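Local coordinates for protein alpha-galactosidase 1 (Saccharomyces cerevisiae, PDB 3LRK) that hydrolyses terminal, non-reducing alpha-D-galactose residues from alpha-D-galactosides, including galactose oligosaccharides, galactomannans and galactolipids, at residues Tyr23-Gly27 with Pro180-Ser184; Ser115-Cys121 with Asp149-Lys154; Glu131-Ala135 with Met170-Lys176. The protein carries 1 engineered substitution. All blocks are in the same frame, centred on the assembly; numbering follows the deposited sequence.

In the fold
Near the N terminus, 23-27 runs in the loop before the first barrel strand, 32-35, and meets 180-184 at the start of strand 182-185, so interaction 1 closes a long loop of 152 residues. Interactions 2 and 3 are both nested inside it and cross each other: 115-121 and 131-135 come first, then 149-154 and 170-176. Interaction 2 joins the loops that follow strands 109-115 and 145-149, where the nucleophile lies. Interaction 3 packs helix 131-140, which follows the first of these loops, against helix 160-177, which follows the second. Interactions 1 and 3 touch, because Y23 and Y183 reach M170, S171 and L174; interaction 2 stands apart from both.

Interaction 1 (Tyr23-Gly27 with Pro180-Ser184); sequences YNGLG and PVFYS. Engineered in segment 180-184: V181 (natural residue Ile).
L26 and F182 face each other with CA atoms 6.3 Å apart, where the irregular N-terminal segment 23-27 passes the beginning of strand 182-185. L26 makes the largest contribution from its segment. With CG anti to the carbonyl carbon (chi1 -62°), its CD1 is laid on the backbone, 3.6 Å from F182 N, while L26 CB lies 4.3 Å from F182 CD2. Leucine fits because its CD1 branch reaches the strand's backbone and P180 CB while CB stays by the ring. Further along the ring, F182 CE2 meets G27 CA at 3.6 Å. Glycine suits this place, since phi is positive and a CB here would come close to F182 CE2. At the other end, Y23 reaches over with its phenol, and its OH stops 3.4 Å from Y183 CB, the two tyrosine side chains crossing at about a right angle. The hydroxyl of Y183 itself is turned to Y167 O. The side chain of V181, an engineered residue, points away. N24 shapes its own segment: its OD1 accepts from L26 N at 3.0 Å, an Asx turn, with the donor well above the carbonyl plane. Across the contact the chemistry is therefore mostly apolar and van der Waals. N202 adds a polar link: its ND2 bonds N24 OD1 and its OD1 bonds the backbone N of Y183, so a third residue ties the N-terminal loop to the barrel strand.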
ATOM      1  N   TYR A  23      11.682  23.672  16.565  1.00 20.55           N
ATOM      2  CA  TYR A  23      12.091  22.806  17.685  1.00 19.99           C
ATOM      3  C   TYR A  23      13.383  23.260  18.409  1.00 20.09           C
ATOM      4  O   TYR A  23      13.562  23.011  19.598  1.00 19.42           O
ATOM      5  CB  TYR A  23      12.171  21.330  17.234  1.00 20.19           C
ATOM      6  CG  TYR A  23      13.554  20.881  16.781  1.00 19.48           C
ATOM      7  CD1 TYR A  23      14.341  20.072  17.601  1.00 18.69           C
ATOM      8  CD2 TYR A  23      14.067  21.269  15.542  1.00 19.88           C
ATOM      9  CE1 TYR A  23      15.628  19.656  17.198  1.00 19.44           C
ATOM     10  CE2 TYR A  23      15.353  20.858  15.128  1.00 19.33           C
ATOM     11  CZ  TYR A  23      16.113  20.049  15.963  1.00 18.77           C
ATOM     12  OH  TYR A  23      17.372  19.654  15.573  1.00 20.37           O
ATOM     13  N   ASN A  24      14.277  23.931  17.682  1.00 20.67           N
ATOM     14  CA  ASN A  24      15.578  24.348  18.231  1.00 20.72           C
ATOM     15  C   ASN A  24      15.890  25.832  18.024  1.00 21.19           C
ATOM     16  O   ASN A  24      17.011  26.272  18.307  1.00 21.47           O
ATOM     17  CB  ASN A  24      16.727  23.508  17.638  1.00 20.08           C
ATOM     18  CG  ASN A  24      16.879  23.700  16.142  1.00 20.36           C
ATOM     19  OD1 ASN A  24      16.062  24.376  15.508  1.00 18.28           O
ATOM     20  ND2 ASN A  24      17.933  23.112  15.562  1.00 19.69           N
ATOM     21  N   GLY A  25      14.923  26.573  17.483  1.00 21.26           N
ATOM     22  CA  GLY A  25      15.083  28.005  17.214  1.00 21.61           C
ATOM     23  C   GLY A  25      15.712  28.346  15.874  1.00 21.72           C
ATOM     24  O   GLY A  25      15.760  29.510  15.502  1.00 21.36           O
ATOM     25  N   LEU A  26      16.193  27.336  15.145  1.00 21.49           N
ATOM     26  CA  LEU A  26      16.780  27.549  13.819  1.00 21.67           C
ATOM     27  C   LEU A  26      15.782  27.264  12.688  1.00 21.76           C
ATOM     28  O   LEU A  26      14.657  26.835  12.936  1.00 21.65           O
ATOM     29  CB  LEU A  26      18.057  26.709  13.652  1.00 21.74           C
ATOM     30  CG  LEU A  26      19.217  27.018  14.607  1.00 22.21           C
ATOM     31  CD1 LEU A  26      20.302  25.934  14.547  1.00 21.89           C
ATOM     32  CD2 LEU A  26      19.814  28.417  14.316  1.00 24.06           C
ATOM     33  N   GLY A  27      16.203  27.500  11.449  1.00 21.92           N
ATOM     34  CA  GLY A  27      15.344  27.289  10.277  1.00 21.52           C
ATOM     35  C   GLY A  27      14.113  28.184  10.256  1.00 21.68           C
ATOM     36  O   GLY A  27      13.051  27.777   9.785  1.00 21.80           O
ATOM     37  N   PRO A 180      24.348  24.801  19.012  1.00 22.29           N
ATOM     38  CA  PRO A 180      23.280  24.850  18.016  1.00 22.47           C
ATOM     39  C   PRO A 180      23.748  24.272  16.687  1.00 22.03           C
ATOM     40  O   PRO A 180      24.798  24.657  16.153  1.00 21.66           O
ATOM     41  CB  PRO A 180      22.977  26.352  17.880  1.00 22.74           C
ATOM     42  CG  PRO A 180      23.479  26.954  19.150  1.00 23.07           C
ATOM     43  CD  PRO A 180      24.702  26.152  19.488  1.00 22.77           C
ATOM     44  N   VAL A 181      22.980  23.313  16.192  1.00 21.20           N
ATOM     45  CA  VAL A 181      23.249  22.687  14.898  1.00 20.04           C
ATOM     46  C   VAL A 181      21.937  22.632  14.125  1.00 19.71           C
ATOM     47  O   VAL A 181      20.926  22.097  14.614  1.00 19.78           O
ATOM     48  CB  VAL A 181      23.901  21.268  15.067  1.00 20.29           C
ATOM     49  CG1 VAL A 181      24.119  20.573  13.710  1.00 18.67           C
ATOM     50  CG2 VAL A 181      25.216  21.351  15.853  1.00 20.05           C
ATOM     51  N   PHE A 182      21.945  23.228  12.935  1.00 18.48           N
ATOM     52  CA  PHE A 182      20.853  23.101  11.989  1.00 17.80           C
ATOM     53  C   PHE A 182      20.810  21.635  11.536  1.00 17.81           C
ATOM     54  O   PHE A 182      21.781  21.131  10.966  1.00 16.97           O
ATOM     55  CB  PHE A 182      21.127  23.996  10.774  1.00 17.94           C
ATOM     56  CG  PHE A 182      19.933  24.177   9.855  1.00 18.72           C
ATOM     57  CD1 PHE A 182      19.475  23.130   9.052  1.00 16.48           C
ATOM     58  CD2 PHE A 182      19.280  25.406   9.792  1.00 19.19           C
ATOM     59  CE1 PHE A 182      18.398  23.304   8.214  1.00 18.10           C
ATOM     60  CE2 PHE A 182      18.203  25.592   8.949  1.00 18.73           C
ATOM     61  CZ  PHE A 182      17.754  24.539   8.164  1.00 18.26           C
ATOM     62  N   TYR A 183      19.688  20.957  11.791  1.00 17.40           N
ATOM     63  CA  TYR A 183      19.607  19.507  11.540  1.00 17.37           C
ATOM     64  C   TYR A 183      18.775  19.204  10.286  1.00 17.76           C
ATOM     65  O   TYR A 183      17.552  19.407  10.260  1.00 17.96           O
ATOM     66  CB  TYR A 183      19.071  18.805  12.800  1.00 17.02           C
ATOM     67  CG  TYR A 183      19.018  17.278  12.784  1.00 15.90           C
ATOM     68  CD1 TYR A 183      20.049  16.500  12.231  1.00 16.10           C
ATOM     69  CD2 TYR A 183      17.942  16.619  13.382  1.00 14.74           C
ATOM     70  CE1 TYR A 183      19.976  15.075  12.249  1.00 14.84           C
ATOM     71  CE2 TYR A 183      17.862  15.233  13.416  1.00 15.44           C
ATOM     72  CZ  TYR A 183      18.866  14.466  12.863  1.00 14.69           C
ATOM     73  OH  TYR A 183      18.721  13.096  12.917  1.00 14.65           O
ATOM     74  N   SER A 184      19.471  18.740   9.246  1.00 17.47           N
ATOM     75  CA  SER A 184      18.905  18.478   7.930  1.00 17.45           C
ATOM     76  C   SER A 184      18.766  16.975   7.714  1.00 17.79           C
ATOM     77  O   SER A 184      19.754  16.257   7.640  1.00 17.19           O
ATOM     78  CB  SER A 184      19.812  19.102   6.852  1.00 17.56           C
ATOM     79  OG  SER A 184      19.574  18.584   5.552  1.00 18.80           O
TER

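Interaction 2 (Ser115-Cys121 with Asp149-Lys154); sequences SAGEYTC and DNCYNK
The ring of Y119 turns its edge to the face of Y152, a T-shaped pair with centroids 5.9 Å apart and planes at 86°. E118 CG lies over one face of Y119, offset toward the rim, and the rim of Y152 is lined by carbonyl oxygens: Y119 O in the ring plane, T120 O and C121 O near it. Aromatic C-H groups suit such a setting, and the phenol OH of Y152 goes on to V19 N of the second subunit. Next to the rings, C121 SG and C151 SG form a disulfide, chi3 94°. C121 SG also lies 3.2 Å from OD2 of the nucleophile D149, whose OD1 accepts from N150 N through its anti lone pair and whose OD2 bonds Y113 OH. An alanine in its place would remove the nucleophile and would probably leave Y113 OH and N150 N without these acceptors and a gap beside the disulfide. S115 OG, anti to its own N (chi1 -175°), donates in plane to a lone pair of C151 O at 3.0 Å. G117, where any CB would clash, lets E118 N reach Y152 O at 2.8 Å. Strands 109-115 and 145-149 run parallel beneath, S115 beside D149, and the disulfide ties the loops at their C-terminal ends, where a TIM barrel carries its active site, with helix 160-177 bordering them through R166 and Y167.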
ATOM      1  N   SER A 115      25.464   9.525   8.060  1.00 18.61           N
ATOM      2  CA  SER A 115      24.289   8.725   7.714  1.00 18.14           C
ATOM      3  C   SER A 115      23.772   8.043   8.959  1.00 17.47           C
ATOM      4  O   SER A 115      24.559   7.605   9.798  1.00 17.38           O
ATOM      5  CB  SER A 115      24.639   7.668   6.653  1.00 18.33           C
ATOM      6  OG  SER A 115      23.490   6.951   6.226  1.00 18.54           O
ATOM      7  N   ALA A 116      22.443   7.954   9.061  1.00 17.10           N
ATOM      8  CA  ALA A 116      21.762   7.213  10.113  1.00 16.81           C
ATOM      9  C   ALA A 116      21.821   5.723   9.768  1.00 17.39           C
ATOM     10  O   ALA A 116      20.797   5.029   9.697  1.00 16.73           O
ATOM     11  CB  ALA A 116      20.321   7.677  10.241  1.00 16.11           C
ATOM     12  N   GLY A 117      23.037   5.248   9.544  1.00 17.35           N
ATOM     13  CA  GLY A 117      23.253   3.859   9.169  1.00 17.81           C
ATOM     14  C   GLY A 117      24.623   3.414   9.605  1.00 18.33           C
ATOM     15  O   GLY A 117      25.378   4.184  10.200  1.00 18.03           O
ATOM     16  N   GLU A 118      24.933   2.160   9.305  1.00 18.80           N
ATOM     17  CA  GLU A 118      26.214   1.568   9.621  1.00 18.94           C
ATOM     18  C   GLU A 118      27.328   2.281   8.839  1.00 18.87           C
ATOM     19  O   GLU A 118      28.426   2.485   9.356  1.00 18.24           O
ATOM     20  CB  GLU A 118      26.172   0.081   9.262  1.00 19.52           C
ATOM     21  CG  GLU A 118      27.403  -0.680   9.709  1.00 21.85           C
ATOM     22  CD  GLU A 118      27.369  -2.148   9.347  1.00 26.44           C
ATOM     23  OE1 GLU A 118      28.396  -2.815   9.596  1.00 28.07           O
ATOM     24  OE2 GLU A 118      26.331  -2.629   8.830  1.00 28.95           O
ATOM     25  N   TYR A 119      27.017   2.628   7.590  1.00 18.42           N
ATOM     26  CA  TYR A 119      27.927   3.325   6.686  1.00 19.16           C
ATOM     27  C   TYR A 119      27.203   4.480   6.036  1.00 18.97           C
ATOM     28  O   TYR A 119      25.974   4.514   6.003  1.00 17.79           O
ATOM     29  CB  TYR A 119      28.404   2.393   5.563  1.00 19.16           C
ATOM     30  CG  TYR A 119      29.007   1.107   6.047  1.00 20.41           C
ATOM     31  CD1 TYR A 119      28.276  -0.088   6.003  1.00 21.89           C
ATOM     32  CD2 TYR A 119      30.305   1.078   6.569  1.00 21.13           C
ATOM     33  CE1 TYR A 119      28.834  -1.282   6.439  1.00 21.12           C
ATOM     34  CE2 TYR A 119      30.868  -0.103   7.018  1.00 21.33           C
ATOM     35  CZ  TYR A 119      30.127  -1.278   6.957  1.00 21.85           C
ATOM     36  OH  TYR A 119      30.690  -2.436   7.408  1.00 20.70           O
ATOM     37  N   THR A 120      27.984   5.409   5.485  1.00 19.17           N
ATOM     38  CA  THR A 120      27.449   6.465   4.648  1.00 19.49           C
ATOM     39  C   THR A 120      27.146   5.874   3.278  1.00 19.65           C
ATOM     40  O   THR A 120      27.492   4.724   2.995  1.00 20.19           O
ATOM     41  CB  THR A 120      28.438   7.636   4.516  1.00 18.97           C
ATOM     42  OG1 THR A 120      29.620   7.189   3.830  1.00 19.51           O
ATOM     43  CG2 THR A 120      28.819   8.166   5.901  1.00 19.95           C
ATOM     44  N   CYS A 121      26.512   6.661   2.420  1.00 20.10           N
ATOM     45  CA  CYS A 121      26.180   6.187   1.081  1.00 21.07           C
ATOM     46  C   CYS A 121      27.404   5.779   0.243  1.00 21.64           C
ATOM     47  O   CYS A 121      27.322   4.849  -0.559  1.00 21.42           O
ATOM     48  CB  CYS A 121      25.314   7.205   0.360  1.00 21.08           C
ATOM     49  SG  CYS A 121      23.709   7.464   1.157  1.00 21.34           S
ATOM     50  N   ASP A 149      22.017  11.297   6.427  1.00 17.26           N
ATOM     51  CA  ASP A 149      21.554  10.434   5.342  1.00 17.13           C
ATOM     52  C   ASP A 149      20.811   9.189   5.839  1.00 16.85           C
ATOM     53  O   ASP A 149      20.560   9.059   7.034  1.00 17.52           O
ATOM     54  CB  ASP A 149      22.741  10.033   4.454  1.00 16.71           C
ATOM     55  CG  ASP A 149      22.383  10.000   2.968  1.00 17.39           C
ATOM     56  OD1 ASP A 149      21.289   9.522   2.597  1.00 16.07           O
ATOM     57  OD2 ASP A 149      23.205  10.475   2.162  1.00 16.57           O
ATOM     58  N   ASN A 150      20.489   8.285   4.909  1.00 16.48           N
ATOM     59  CA  ASN A 150      19.626   7.119   5.181  1.00 16.33           C
ATOM     60  C   ASN A 150      20.138   5.841   4.527  1.00 16.44           C
ATOM     61  O   ASN A 150      19.393   4.861   4.375  1.00 16.23           O
ATOM     62  CB  ASN A 150      18.196   7.411   4.715  1.00 16.08           C
ATOM     63  CG  ASN A 150      17.178   6.390   5.211  1.00 14.55           C
ATOM     64  OD1 ASN A 150      17.259   5.908   6.337  1.00 15.76           O
ATOM     65  ND2 ASN A 150      16.199   6.081   4.368  1.00 13.47           N
ATOM     66  N   CYS A 151      21.408   5.848   4.137  1.00 16.31           N
ATOM     67  CA  CYS A 151      22.050   4.631   3.631  1.00 17.42           C
ATOM     68  C   CYS A 151      22.417   3.656   4.742  1.00 17.23           C
ATOM     69  O   CYS A 151      22.806   4.075   5.826  1.00 16.94           O
ATOM     70  CB  CYS A 151      23.297   4.992   2.821  1.00 17.31           C
ATOM     71  SG  CYS A 151      22.837   5.608   1.200  1.00 21.07           S
ATOM     72  N   TYR A 152      22.288   2.354   4.453  1.00 17.97           N
ATOM     73  CA  TYR A 152      22.705   1.268   5.360  1.00 18.07           C
ATOM     74  C   TYR A 152      22.089   1.326   6.757  1.00 17.79           C
ATOM     75  O   TYR A 152      22.780   1.190   7.777  1.00 17.10           O
ATOM     76  CB  TYR A 152      24.247   1.167   5.388  1.00 19.00           C
ATOM     77  CG  TYR A 152      24.762   1.000   3.981  1.00 19.63           C
ATOM     78  CD1 TYR A 152      25.422   2.043   3.330  1.00 20.66           C
ATOM     79  CD2 TYR A 152      24.533  -0.188   3.278  1.00 19.96           C
ATOM     80  CE1 TYR A 152      25.860   1.909   2.013  1.00 21.31           C
ATOM     81  CE2 TYR A 152      24.969  -0.338   1.953  1.00 21.04           C
ATOM     82  CZ  TYR A 152      25.646   0.711   1.340  1.00 22.40           C
ATOM     83  OH  TYR A 152      26.066   0.587   0.038  1.00 21.50           O
ATOM     84  N   ASN A 153      20.768   1.524   6.798  1.00 18.60           N
ATOM     85  CA  ASN A 153      20.083   1.738   8.083  1.00 18.89           C
ATOM     86  C   ASN A 153      19.729   0.464   8.873  1.00 18.86           C
ATOM     87  O   ASN A 153      18.966   0.521   9.842  1.00 18.95           O
ATOM     88  CB  ASN A 153      18.843   2.641   7.900  1.00 18.74           C
ATOM     89  CG  ASN A 153      17.841   2.060   6.930  1.00 18.33           C
ATOM     90  OD1 ASN A 153      17.637   0.839   6.874  1.00 17.86           O
ATOM     91  ND2 ASN A 153      17.226   2.921   6.142  1.00 17.20           N
ATOM     92  N   LYS A 154      20.262  -0.684   8.445  1.00 18.79           N
ATOM     93  CA  LYS A 154      20.149  -1.931   9.214  1.00 18.64           C
ATOM     94  C   LYS A 154      18.698  -2.336   9.527  1.00 18.19           C
ATOM     95  O   LYS A 154      18.404  -2.770  10.636  1.00 18.40           O
ATOM     96  CB  LYS A 154      20.948  -1.822  10.524  1.00 18.84           C
ATOM     97  CG  LYS A 154      22.439  -1.498  10.339  1.00 19.95           C
ATOM     98  CD  LYS A 154      23.147  -1.320  11.691  1.00 22.32           C
ATOM     99  CE  LYS A 154      23.913  -2.551  12.102  1.00 25.16           C
ATOM    100  NZ  LYS A 154      24.830  -2.225  13.259  1.00 27.85           N
TER

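Interaction 3 (Glu131-Ala135 with Met170-Lys176); sequences EEEDA and MSDALNK. With NAG (2-acetamido-2-deoxy-beta-D-glucopyranose), chain E.
Two neighbouring helices from the outer layer of the catalytic barrel meet here, 131-140 through E131, E132 and A135, and 160-177 through M170, A173, L174 and K176. The segment axes approach to 8.3 Å and cross at -48°, closeness that small side chains permit: A135 CB lies 3.7 Å from A173 CB, and each methyl also rests on the other helix's backbone, A173 CB at 3.4 Å from E131 O. Larger groups border this pair. M170 sends CG anti to its backbone N (chi1 180°) and then bends twice, which sets SD 3.9 Å from A135 CB and lets CE lie alongside the backbone of E131. A flexible thioether suits such a curved path. L174 brings the CD2 branch against A135 CB at 3.7 Å. In the TIM barrel of this GH27 enzyme the helices wrap the parallel strands, and M170 and L174 face both ways, touching A135 of the neighbouring helix and L146 of strand 145-149. E131 packs its CG near M170 N, while its carboxylate turns to the backbone N of G129. Toward the surface the contact becomes polar. An extended K176 reaches obliquely across to E132, where NZ and OE1 form a salt bridge of 3.2 Å whose hydrogen bond is weak. A water bridges the helices beneath, donating to both E132 O and A173 O. On a side of helix 160-177 that takes no part in the packing, N175 points away from helix 131-140 and carries an N-linked GlcNAc, joined through ND2 to C1 of the sugar.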
ATOM      1  N   GLU A 131      25.494   7.791  17.889  1.00 18.74           N
ATOM      2  CA  GLU A 131      25.005   9.162  17.750  1.00 19.51           C
ATOM      3  C   GLU A 131      25.634  10.107  18.757  1.00 20.08           C
ATOM      4  O   GLU A 131      25.989  11.230  18.400  1.00 20.05           O
ATOM      5  CB  GLU A 131      23.474   9.225  17.838  1.00 19.42           C
ATOM      6  CG  GLU A 131      22.746   8.545  16.668  1.00 18.88           C
ATOM      7  CD  GLU A 131      22.510   7.051  16.881  1.00 17.83           C
ATOM      8  OE1 GLU A 131      23.032   6.489  17.863  1.00 18.93           O
ATOM      9  OE2 GLU A 131      21.800   6.450  16.058  1.00 18.27           O
ATOM     10  N   GLU A 132      25.770   9.656  20.007  1.00 20.77           N
ATOM     11  CA  GLU A 132      26.329  10.510  21.049  1.00 21.34           C
ATOM     12  C   GLU A 132      27.759  10.962  20.715  1.00 20.92           C
ATOM     13  O   GLU A 132      28.029  12.163  20.740  1.00 19.89           O
ATOM     14  CB  GLU A 132      26.226   9.867  22.440  1.00 22.06           C
ATOM     15  CG  GLU A 132      24.816  10.075  23.040  1.00 26.90           C
ATOM     16  CD  GLU A 132      24.667   9.734  24.524  1.00 31.38           C
ATOM     17  OE1 GLU A 132      25.677   9.413  25.202  1.00 33.28           O
ATOM     18  OE2 GLU A 132      23.504   9.788  25.004  1.00 33.15           O
ATOM     19  N   GLU A 133      28.635  10.008  20.369  1.00 20.39           N
ATOM     20  CA  GLU A 133      30.041  10.302  20.000  1.00 20.93           C
ATOM     21  C   GLU A 133      30.111  11.161  18.766  1.00 20.02           C
ATOM     22  O   GLU A 133      30.988  12.024  18.648  1.00 20.55           O
ATOM     23  CB  GLU A 133      30.855   9.054  19.615  1.00 20.87           C
ATOM     24  CG  GLU A 133      30.771   7.862  20.442  1.00 24.69           C
ATOM     25  CD  GLU A 133      29.595   6.989  20.111  1.00 22.27           C
ATOM     26  OE1 GLU A 133      28.500   7.382  20.514  1.00 22.12           O
ATOM     27  OE2 GLU A 133      29.784   5.902  19.508  1.00 21.58           O
ATOM     28  N   ASP A 134      29.249  10.869  17.796  1.00 19.96           N
ATOM     29  CA  ASP A 134      29.376  11.525  16.496  1.00 18.80           C
ATOM     30  C   ASP A 134      28.897  12.976  16.548  1.00 18.76           C
ATOM     31  O   ASP A 134      29.579  13.880  16.050  1.00 18.24           O
ATOM     32  CB  ASP A 134      28.714  10.704  15.396  1.00 18.95           C
ATOM     33  CG  ASP A 134      29.530   9.455  15.034  1.00 18.41           C
ATOM     34  OD1 ASP A 134      30.522   9.159  15.726  1.00 19.05           O
ATOM     35  OD2 ASP A 134      29.170   8.772  14.055  1.00 17.80           O
ATOM     36  N   ALA A 135      27.754  13.196  17.196  1.00 17.89           N
ATOM     37  CA  ALA A 135      27.303  14.554  17.516  1.00 18.22           C
ATOM     38  C   ALA A 135      28.381  15.329  18.287  1.00 18.17           C
ATOM     39  O   ALA A 135      28.620  16.497  17.995  1.00 18.08           O
ATOM     40  CB  ALA A 135      25.992  14.519  18.308  1.00 16.89           C
ATOM     41  N   MET A 170      19.718  11.034  16.744  1.00 16.81           N
ATOM     42  CA  MET A 170      20.747  12.046  16.418  1.00 17.63           C
ATOM     43  C   MET A 170      20.321  13.479  16.802  1.00 17.66           C
ATOM     44  O   MET A 170      21.155  14.276  17.229  1.00 18.39           O
ATOM     45  CB  MET A 170      21.174  11.979  14.949  1.00 17.28           C
ATOM     46  CG  MET A 170      22.239  13.021  14.549  1.00 17.72           C
ATOM     47  SD  MET A 170      23.729  12.926  15.540  1.00 20.68           S
ATOM     48  CE  MET A 170      24.636  11.658  14.652  1.00 17.92           C
ATOM     49  N   SER A 171      19.033  13.784  16.667  1.00 17.95           N
ATOM     50  CA  SER A 171      18.485  15.073  17.115  1.00 18.41           C
ATOM     51  C   SER A 171      18.830  15.322  18.590  1.00 18.52           C
ATOM     52  O   SER A 171      19.356  16.391  18.945  1.00 18.27           O
ATOM     53  CB  SER A 171      16.965  15.106  16.928  1.00 18.80           C
ATOM     54  OG  SER A 171      16.435  16.393  17.217  1.00 19.20           O
ATOM     55  N   ASP A 172      18.531  14.326  19.428  1.00 18.02           N
ATOM     56  CA  ASP A 172      18.818  14.386  20.864  1.00 18.66           C
ATOM     57  C   ASP A 172      20.310  14.481  21.171  1.00 18.39           C
ATOM     58  O   ASP A 172      20.723  15.261  22.037  1.00 18.80           O
ATOM     59  CB  ASP A 172      18.219  13.184  21.591  1.00 18.59           C
ATOM     60  CG  ASP A 172      16.697  13.211  21.625  1.00 20.24           C
ATOM     61  OD1 ASP A 172      16.087  14.263  21.331  1.00 21.48           O
ATOM     62  OD2 ASP A 172      16.109  12.164  21.958  1.00 19.87           O
ATOM     63  N   ALA A 173      21.106  13.671  20.478  1.00 18.27           N
ATOM     64  CA  ALA A 173      22.565  13.678  20.641  1.00 18.06           C
ATOM     65  C   ALA A 173      23.166  15.054  20.323  1.00 17.82           C
ATOM     66  O   ALA A 173      24.052  15.516  21.029  1.00 18.04           O
ATOM     67  CB  ALA A 173      23.205  12.591  19.768  1.00 18.45           C
ATOM     68  N   LEU A 174      22.693  15.694  19.261  1.00 17.49           N
ATOM     69  CA  LEU A 174      23.159  17.035  18.893  1.00 17.85           C
ATOM     70  C   LEU A 174      22.747  18.056  19.952  1.00 18.87           C
ATOM     71  O   LEU A 174      23.558  18.896  20.382  1.00 18.60           O
ATOM     72  CB  LEU A 174      22.620  17.437  17.509  1.00 17.88           C
ATOM     73  CG  LEU A 174      23.152  16.721  16.272  1.00 17.51           C
ATOM     74  CD1 LEU A 174      22.275  17.014  15.039  1.00 17.12           C
ATOM     75  CD2 LEU A 174      24.633  17.088  15.999  1.00 15.91           C
ATOM     76  N   ASN A 175      21.497  17.961  20.407  1.00 19.00           N
ATOM     77  CA  ASN A 175      21.042  18.829  21.483  1.00 19.74           C
ATOM     78  C   ASN A 175      21.934  18.701  22.724  1.00 19.90           C
ATOM     79  O   ASN A 175      22.276  19.705  23.351  1.00 19.70           O
ATOM     80  CB  ASN A 175      19.573  18.536  21.832  1.00 19.67           C
ATOM     81  CG  ASN A 175      19.028  19.511  22.849  1.00 20.50           C
ATOM     82  OD1 ASN A 175      19.167  19.306  24.051  1.00 20.67           O
ATOM     83  ND2 ASN A 175      18.448  20.598  22.364  1.00 22.55           N
ATOM     84  N   LYS A 176      22.315  17.465  23.054  1.00 20.00           N
ATOM     85  CA  LYS A 176      23.121  17.148  24.245  1.00 21.02           C
ATOM     86  C   LYS A 176      24.476  17.876  24.253  1.00 20.75           C
ATOM     87  O   LYS A 176      25.004  18.174  25.323  1.00 21.18           O
ATOM     88  CB  LYS A 176      23.326  15.623  24.387  1.00 21.30           C
ATOM     89  CG  LYS A 176      23.932  15.172  25.731  1.00 23.44           C
ATOM     90  CD  LYS A 176      24.463  13.724  25.678  1.00 27.77           C
ATOM     91  CE  LYS A 176      24.865  13.219  27.082  1.00 29.74           C
ATOM     92  NZ  LYS A 176      25.833  12.072  27.014  1.00 30.15           N
TER
HETATM   93  C1  NAG E2001      18.001  21.539  23.371  1.00 25.86           C
HETATM   94  C2  NAG E2001      18.254  22.904  22.714  1.00 26.62           C
HETATM   95  C3  NAG E2001      17.613  24.049  23.496  1.00 28.23           C
HETATM   96  C4  NAG E2001      16.133  23.781  23.758  1.00 29.36           C
HETATM   97  C5  NAG E2001      15.876  22.362  24.256  1.00 29.23           C
HETATM   98  C6  NAG E2001      14.409  22.070  23.992  1.00 29.32           C
HETATM   99  C7  NAG E2001      20.337  23.099  21.445  1.00 26.24           C
HETATM  100  C8  NAG E2001      21.818  23.324  21.541  1.00 25.61           C
HETATM  101  N2  NAG E2001      19.676  23.167  22.597  1.00 26.15           N
HETATM  102  O3  NAG E2001      17.702  25.225  22.734  1.00 28.90           O
HETATM  103  O4  NAG E2001      15.625  24.709  24.704  1.00 31.22           O
HETATM  104  O5  NAG E2001      16.615  21.347  23.578  1.00 27.30           O
HETATM  105  O6  NAG E2001      14.060  21.054  24.878  1.00 31.89           O
HETATM  106  O7  NAG E2001      19.801  22.878  20.358  1.00 27.67           O
HETATM  107  O   HOH W   1      26.080  13.853  22.149  1.00 23.81           O